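Local coordinates for protein polyphosphate kinase (Porphyromonas gingivalis, PDB 2O8R) that probably catalyses the reversible transfer of the terminal phosphate of ATP to a growing polyphosphate chain, at residues A[187-192]-A[207-212]; A[160-165]-A[299-304]. The protein carries 3 engineered substitutions. One frame throughout, in Å; residues are numbered along the deposited sequence. Where two conformers were deposited one is given.

Interaction 1. Residues A[187-192]-A[207-212]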
loop_
_atom_site.group_PDB
_atom_site.type_symbol
_atom_site.label_atom_id
_atom_site.label_comp_id
_atom_site.label_asym_id
_atom_site.label_seq_id
_atom_site.Cartn_x
_atom_site.Cartn_y
_atom_site.Cartn_z
ATOM N N ASP A 187 -1.865 11.180 -9.897
ATOM C CA ASP A 187 -2.519 10.315 -8.934
ATOM C C ASP A 187 -3.298 9.203 -9.633
ATOM O O ASP A 187 -3.805 8.293 -8.986
ATOM C CB ASP A 187 -3.464 11.145 -8.064
ATOM C CG ASP A 187 -4.437 12.002 -8.884
ATOM O OD1 ASP A 187 -4.493 11.859 -10.125
ATOM O OD2 ASP A 187 -5.153 12.830 -8.277
ATOM N N GLY A 188 -3.434 9.310 -10.950
ATOM C CA GLY A 188 -4.196 8.341 -11.733
ATOM C C GLY A 188 -3.491 7.878 -13.000
ATOM O O GLY A 188 -3.902 6.903 -13.620
ATOM N N LEU A 189 -2.433 8.583 -13.389
ATOM C CA LEU A 189 -1.671 8.242 -14.586
ATOM C C LEU A 189 -0.174 8.293 -14.282
ATOM O O LEU A 189 0.238 8.891 -13.291
ATOM C CB LEU A 189 -2.008 9.225 -15.705
ATOM C CG LEU A 189 -3.346 9.094 -16.429
ATOM C CD1 LEU A 189 -3.304 9.961 -17.659
ATOM C CD2 LEU A 189 -3.599 7.660 -16.813
ATOM N N PRO A 190 0.653 7.658 -15.120
ATOM C CA PRO A 190 2.074 7.775 -14.862
ATOM C C PRO A 190 2.624 9.130 -15.313
ATOM O O PRO A 190 2.060 9.767 -16.216
ATOM C CB PRO A 190 2.669 6.663 -15.719
ATOM C CG PRO A 190 1.742 6.533 -16.846
ATOM C CD PRO A 190 0.376 6.831 -16.306
ATOM N N ARG A 191 3.716 9.557 -14.680
ATOM C CA ARG A 191 4.391 10.799 -15.043
ATOM C C ARG A 191 4.916 10.662 -16.456
ATOM O O ARG A 191 4.849 11.608 -17.247
ATOM C CB ARG A 191 5.555 11.071 -14.089
ATOM C CG ARG A 191 6.268 12.390 -14.315
ATOM C CD ARG A 191 5.343 13.595 -14.125
ATOM N NE ARG A 191 5.986 14.841 -14.549
ATOM C CZ ARG A 191 6.785 15.581 -13.782
ATOM N NH1 ARG A 191 7.063 15.228 -12.533
ATOM N NH2 ARG A 191 7.304 16.693 -14.262
ATOM N N PHE A 192 5.420 9.465 -16.762
ATOM C CA PHE A 192 5.975 9.160 -18.074
ATOM C C PHE A 192 5.084 8.202 -18.845
ATOM O O PHE A 192 4.711 7.148 -18.336
ATOM C CB PHE A 192 7.391 8.626 -17.930
ATOM C CG PHE A 192 8.289 9.552 -17.176
ATOM C CD1 PHE A 192 8.727 10.735 -17.760
ATOM C CD2 PHE A 192 8.656 9.269 -15.868
ATOM C CE1 PHE A 192 9.540 11.610 -17.064
ATOM C CE2 PHE A 192 9.467 10.135 -15.166
ATOM C CZ PHE A 192 9.908 11.311 -15.764
ATOM N N SER A 207 6.977 10.345 -22.899
ATOM C CA SER A 207 6.535 11.721 -22.805
ATOM C C SER A 207 6.160 12.009 -21.381
ATOM O O SER A 207 5.621 11.132 -20.701
ATOM C CB SER A 207 5.302 11.923 -23.666
ATOM O OG SER A 207 5.643 11.895 -25.029
ATOM N N PHE A 208 6.448 13.232 -20.938
ATOM C CA PHE A 208 5.902 13.757 -19.679
ATOM C C PHE A 208 4.397 13.905 -19.840
ATOM O O PHE A 208 3.906 14.353 -20.884
ATOM C CB PHE A 208 6.476 15.139 -19.346
ATOM C CG PHE A 208 7.937 15.132 -18.956
ATOM C CD1 PHE A 208 8.312 15.171 -17.620
ATOM C CD2 PHE A 208 8.933 15.122 -19.918
ATOM C CE1 PHE A 208 9.649 15.186 -17.254
ATOM C CE2 PHE A 208 10.268 15.143 -19.558
ATOM C CZ PHE A 208 10.627 15.173 -18.224
ATOM N N LEU A 209 3.666 13.532 -18.806
ATOM C CA LEU A 209 2.231 13.733 -18.794
ATOM C C LEU A 209 1.877 15.195 -19.065
ATOM O O LEU A 209 1.005 15.474 -19.894
ATOM C CB LEU A 209 1.657 13.288 -17.453
ATOM C CG LEU A 209 0.157 13.043 -17.342
ATOM C CD1 LEU A 209 -0.345 12.264 -18.543
ATOM C CD2 LEU A 209 -0.137 12.299 -16.030
ATOM N N GLU A 210 2.571 16.123 -18.398
ATOM C CA GLU A 210 2.227 17.551 -18.507
ATOM C C GLU A 210 2.478 18.109 -19.898
ATOM O O GLU A 210 1.828 19.067 -20.304
ATOM C CB GLU A 210 2.919 18.414 -17.438
ATOM C CG GLU A 210 4.437 18.568 -17.586
ATOM C CD GLU A 210 5.228 17.499 -16.831
ATOM O OE1 GLU A 210 4.730 16.359 -16.687
ATOM O OE2 GLU A 210 6.360 17.804 -16.388
ATOM N N ASP A 211 3.412 17.500 -20.625
ATOM C CA ASP A 211 3.651 17.872 -22.011
ATOM C C ASP A 211 2.427 17.543 -22.878
ATOM O O ASP A 211 1.950 18.382 -23.636
ATOM C CB ASP A 211 4.920 17.199 -22.537
ATOM C CG ASP A 211 6.192 17.950 -22.152
ATOM O OD1 ASP A 211 6.107 19.093 -21.665
ATOM O OD2 ASP A 211 7.288 17.394 -22.351
ATOM N N ILE A 212 1.898 16.336 -22.729
ATOM C CA ILE A 212 0.697 15.945 -23.445
ATOM C C ILE A 212 -0.433 16.922 -23.186
ATOM O O ILE A 212 -1.079 17.381 -24.129
ATOM C CB ILE A 212 0.238 14.522 -23.093
ATOM C CG1 ILE A 212 1.398 13.528 -23.310
ATOM C CG2 ILE A 212 -1.029 14.156 -23.930
ATOM C CD1 ILE A 212 1.195 12.195 -22.594
#
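Where strand 192-195 opens and strand 204-208 runs into helix 209-214, Phe192 and Phe208 form an antiparallel non-hydrogen-bonded pair at one end of a small three-stranded sheet in the middle domain. Their rings make a T-shaped contact: the edge of Phe192 meets the face of Phe208, with CE1 of Phe192 3.6 Å from CE1 of Phe208 and the planes at 62°. Just beside the pair, Leu209 N donates to Arg191 O at 2.7 Å, joining the loop to the first turn of the helix. Arg191 has CG anti to its backbone N (chi1 -176°) and bends at chi2, and its guanidinium takes Glu210 side-on. In this salt bridge Arg191 NE donates to Glu210 OE1 at 2.9 Å and Arg191 NH2 to Glu210 OE2 at 2.6 Å, both on the syn side, the two planes turned 40° apart. Two residues before Arg191, Leu189 CB packs on Leu209 CD2 at 3.6 Å, and helix 125-139 adds Ile139 to this apolar patch. Arg191 also pairs with Asp305 through NH1. With two carboxylates on one buried guanidinium, the positive charge is probably well compensated, and the two-nitrogen grip on Glu210 should restrain rotation of both groups.

Interaction 2. Residues A[160-165]-A[299-304]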
loop_
_atom_site.group_PDB
_atom_site.type_symbol
_atom_site.label_atom_id
_atom_site.label_comp_id
_atom_site.label_asym_id
_atom_site.label_seq_id
_atom_site.Cartn_x
_atom_site.Cartn_y
_atom_site.Cartn_z
ATOM N N GLY A 160 3.732 18.843 -3.536
ATOM C CA GLY A 160 4.260 17.607 -4.111
ATOM C C GLY A 160 3.656 17.246 -5.449
ATOM O O GLY A 160 4.048 16.259 -6.060
ATOM N N ARG A 161 2.690 18.043 -5.896
ATOM C CA ARG A 161 2.052 17.836 -7.188
ATOM C C ARG A 161 2.578 18.836 -8.223
ATOM O O ARG A 161 3.269 19.803 -7.884
ATOM C CB ARG A 161 0.526 17.941 -7.057
ATOM C CG ARG A 161 -0.102 16.941 -6.089
ATOM C CD ARG A 161 -0.133 15.520 -6.653
ATOM N NE ARG A 161 -1.402 15.182 -7.307
ATOM C CZ ARG A 161 -1.622 15.273 -8.616
ATOM N NH1 ARG A 161 -0.664 15.707 -9.423
ATOM N NH2 ARG A 161 -2.799 14.933 -9.123
ATOM N N VAL A 162 2.257 18.590 -9.486
ATOM C CA VAL A 162 2.607 19.497 -10.548
ATOM C C VAL A 162 1.312 20.078 -11.056
ATOM O O VAL A 162 0.351 19.348 -11.275
ATOM C CB VAL A 162 3.292 18.761 -11.688
ATOM C CG1 VAL A 162 3.458 19.671 -12.886
ATOM C CG2 VAL A 162 4.621 18.232 -11.234
ATOM N N TYR A 163 1.276 21.396 -11.205
ATOM C CA TYR A 163 0.138 22.061 -11.833
ATOM C C TYR A 163 0.619 22.877 -13.016
ATOM O O TYR A 163 1.799 23.260 -13.108
ATOM C CB TYR A 163 -0.566 23.006 -10.869
ATOM C CG TYR A 163 -1.281 22.372 -9.708
ATOM C CD1 TYR A 163 -2.665 22.436 -9.609
ATOM C CD2 TYR A 163 -0.578 21.741 -8.688
ATOM C CE1 TYR A 163 -3.328 21.878 -8.529
ATOM C CE2 TYR A 163 -1.235 21.174 -7.601
ATOM C CZ TYR A 163 -2.608 21.242 -7.530
ATOM O OH TYR A 163 -3.262 20.686 -6.450
ATOM N N LEU A 164 -0.316 23.139 -13.918
ATOM C CA LEU A 164 -0.078 23.973 -15.071
ATOM C C LEU A 164 -0.873 25.240 -14.877
ATOM O O LEU A 164 -2.098 25.203 -14.704
ATOM C CB LEU A 164 -0.562 23.259 -16.324
ATOM C CG LEU A 164 0.400 22.589 -17.303
ATOM C CD1 LEU A 164 1.856 22.598 -16.867
ATOM C CD2 LEU A 164 -0.092 21.183 -17.559
ATOM N N ALA A 165 -0.172 26.365 -14.868
ATOM C CA ALA A 165 -0.845 27.651 -14.949
ATOM C C ALA A 165 -0.869 28.066 -16.412
ATOM O O ALA A 165 0.178 28.146 -17.054
ATOM C CB ALA A 165 -0.142 28.674 -14.112
ATOM N N ASN A 299 12.371 23.771 -16.979
ATOM C CA ASN A 299 11.115 23.570 -17.686
ATOM C C ASN A 299 10.257 22.400 -17.191
ATOM O O ASN A 299 9.060 22.340 -17.487
ATOM C CB ASN A 299 11.402 23.418 -19.170
ATOM C CG ASN A 299 10.226 23.760 -20.007
ATOM O OD1 ASN A 299 9.503 22.876 -20.455
ATOM N ND2 ASN A 299 10.004 25.055 -20.218
ATOM N N TYR A 300 10.878 21.472 -16.456
ATOM C CA TYR A 300 10.164 20.363 -15.807
ATOM C C TYR A 300 10.434 20.356 -14.310
ATOM O O TYR A 300 11.586 20.447 -13.891
ATOM C CB TYR A 300 10.557 19.012 -16.411
ATOM C CG TYR A 300 10.274 18.927 -17.882
ATOM C CD1 TYR A 300 9.005 18.601 -18.345
ATOM C CD2 TYR A 300 11.273 19.199 -18.816
ATOM C CE1 TYR A 300 8.736 18.535 -19.713
ATOM C CE2 TYR A 300 11.017 19.138 -20.175
ATOM C CZ TYR A 300 9.749 18.801 -20.618
ATOM O OH TYR A 300 9.498 18.737 -21.966
ATOM N N VAL A 301 9.368 20.260 -13.515
ATOM C CA VAL A 301 9.494 20.262 -12.061
ATOM C C VAL A 301 9.077 18.931 -11.430
ATOM O O VAL A 301 8.525 18.049 -12.095
ATOM C CB VAL A 301 8.695 21.418 -11.402
ATOM C CG1 VAL A 301 9.148 22.769 -11.950
ATOM C CG2 VAL A 301 7.201 21.233 -11.583
ATOM N N ASN A 302 9.345 18.804 -10.137
ATOM C CA ASN A 302 9.053 17.589 -9.386
ATOM C C ASN A 302 9.774 16.385 -9.965
ATOM O O ASN A 302 9.197 15.309 -10.118
ATOM C CB ASN A 302 7.556 17.330 -9.336
ATOM C CG ASN A 302 7.117 16.794 -8.014
ATOM O OD1 ASN A 302 6.938 17.552 -7.057
ATOM N ND2 ASN A 302 6.921 15.481 -7.942
ATOM N N LEU A 303 11.051 16.575 -10.270
ATOM C CA LEU A 303 11.797 15.575 -11.003
ATOM C C LEU A 303 12.235 14.372 -10.174
ATOM O O LEU A 303 13.016 13.556 -10.646
ATOM C CB LEU A 303 12.983 16.209 -11.704
ATOM C CG LEU A 303 12.588 16.991 -12.947
ATOM C CD1 LEU A 303 13.813 17.702 -13.479
ATOM C CD2 LEU A 303 12.023 16.054 -13.990
ATOM N N GLN A 304 11.724 14.247 -8.952
ATOM C CA GLN A 304 11.979 13.055 -8.162
ATOM C C GLN A 304 11.222 11.901 -8.787
ATOM O O GLN A 304 11.508 10.735 -8.498
ATOM C CB GLN A 304 11.566 13.236 -6.706
ATOM C CG GLN A 304 10.211 13.911 -6.492
ATOM C CD GLN A 304 10.377 15.394 -6.261
ATOM O OE1 GLN A 304 10.874 16.111 -7.123
ATOM N NE2 GLN A 304 9.994 15.860 -5.081
#
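Val162 lays its CG2 methyl against the CB of Asn302, 3.6 Å away, and the same methyl comes within 4.0 Å of Val301 CG2. That methyl stands anti to the carbonyl carbon of Val162, while CG1 lies anti to the backbone N (chi1 171°). The two valines meet obliquely, each through a single branch. Beside them the Asn302 amide lies near the backbone carbonyl of Gly160: OD1 of Asn302 is 3.3 Å from Gly160 O, but both are acceptors and no hydrogen bond joins them. Asn302 OD1 instead accepts from Lys233 NZ on strand 225-235, which lends a positive charge that may ease the closeness of the two oxygens. Segment 160-165 runs into strand 163-169, an inner strand of the six-stranded mixed sheet of the middle domain, and the chain after strand 294-297 packs against it. The CA-CB bonds of Val162 and Asn302 each point toward the opposite segment. Val162 also packs on Val184, and Val301 on the side chain of Lys233. The side chain of Val301 lies about 5 Å from a bound sulfate, probably taken from the crystallisation liquor.

How the interactions relate
From the N terminus the chain passes 160-165 first, continues through strands 163-169 and 178-183, and reaches 187-192, which leads into strand 192-195. A short excursion out along that strand and back along 204-208 is closed by interaction 1. The chain then runs on through strands 225-235, 268-272 and 294-297 before 299-304 returns to 160-165, so the long loop of interaction 2 holds interaction 1 nested inside it. Their centres lie 11 Å apart, and segment 299-304 of interaction 2 also touches interaction 1: Asp211 OD2 sits 2.6 Å from Tyr300 OH, and Arg191 NH2 2.8 Å from Val301 O, both probable hydrogen bonds. Together they tie the three-stranded sheet and helix 209-214 to the six-stranded sheet.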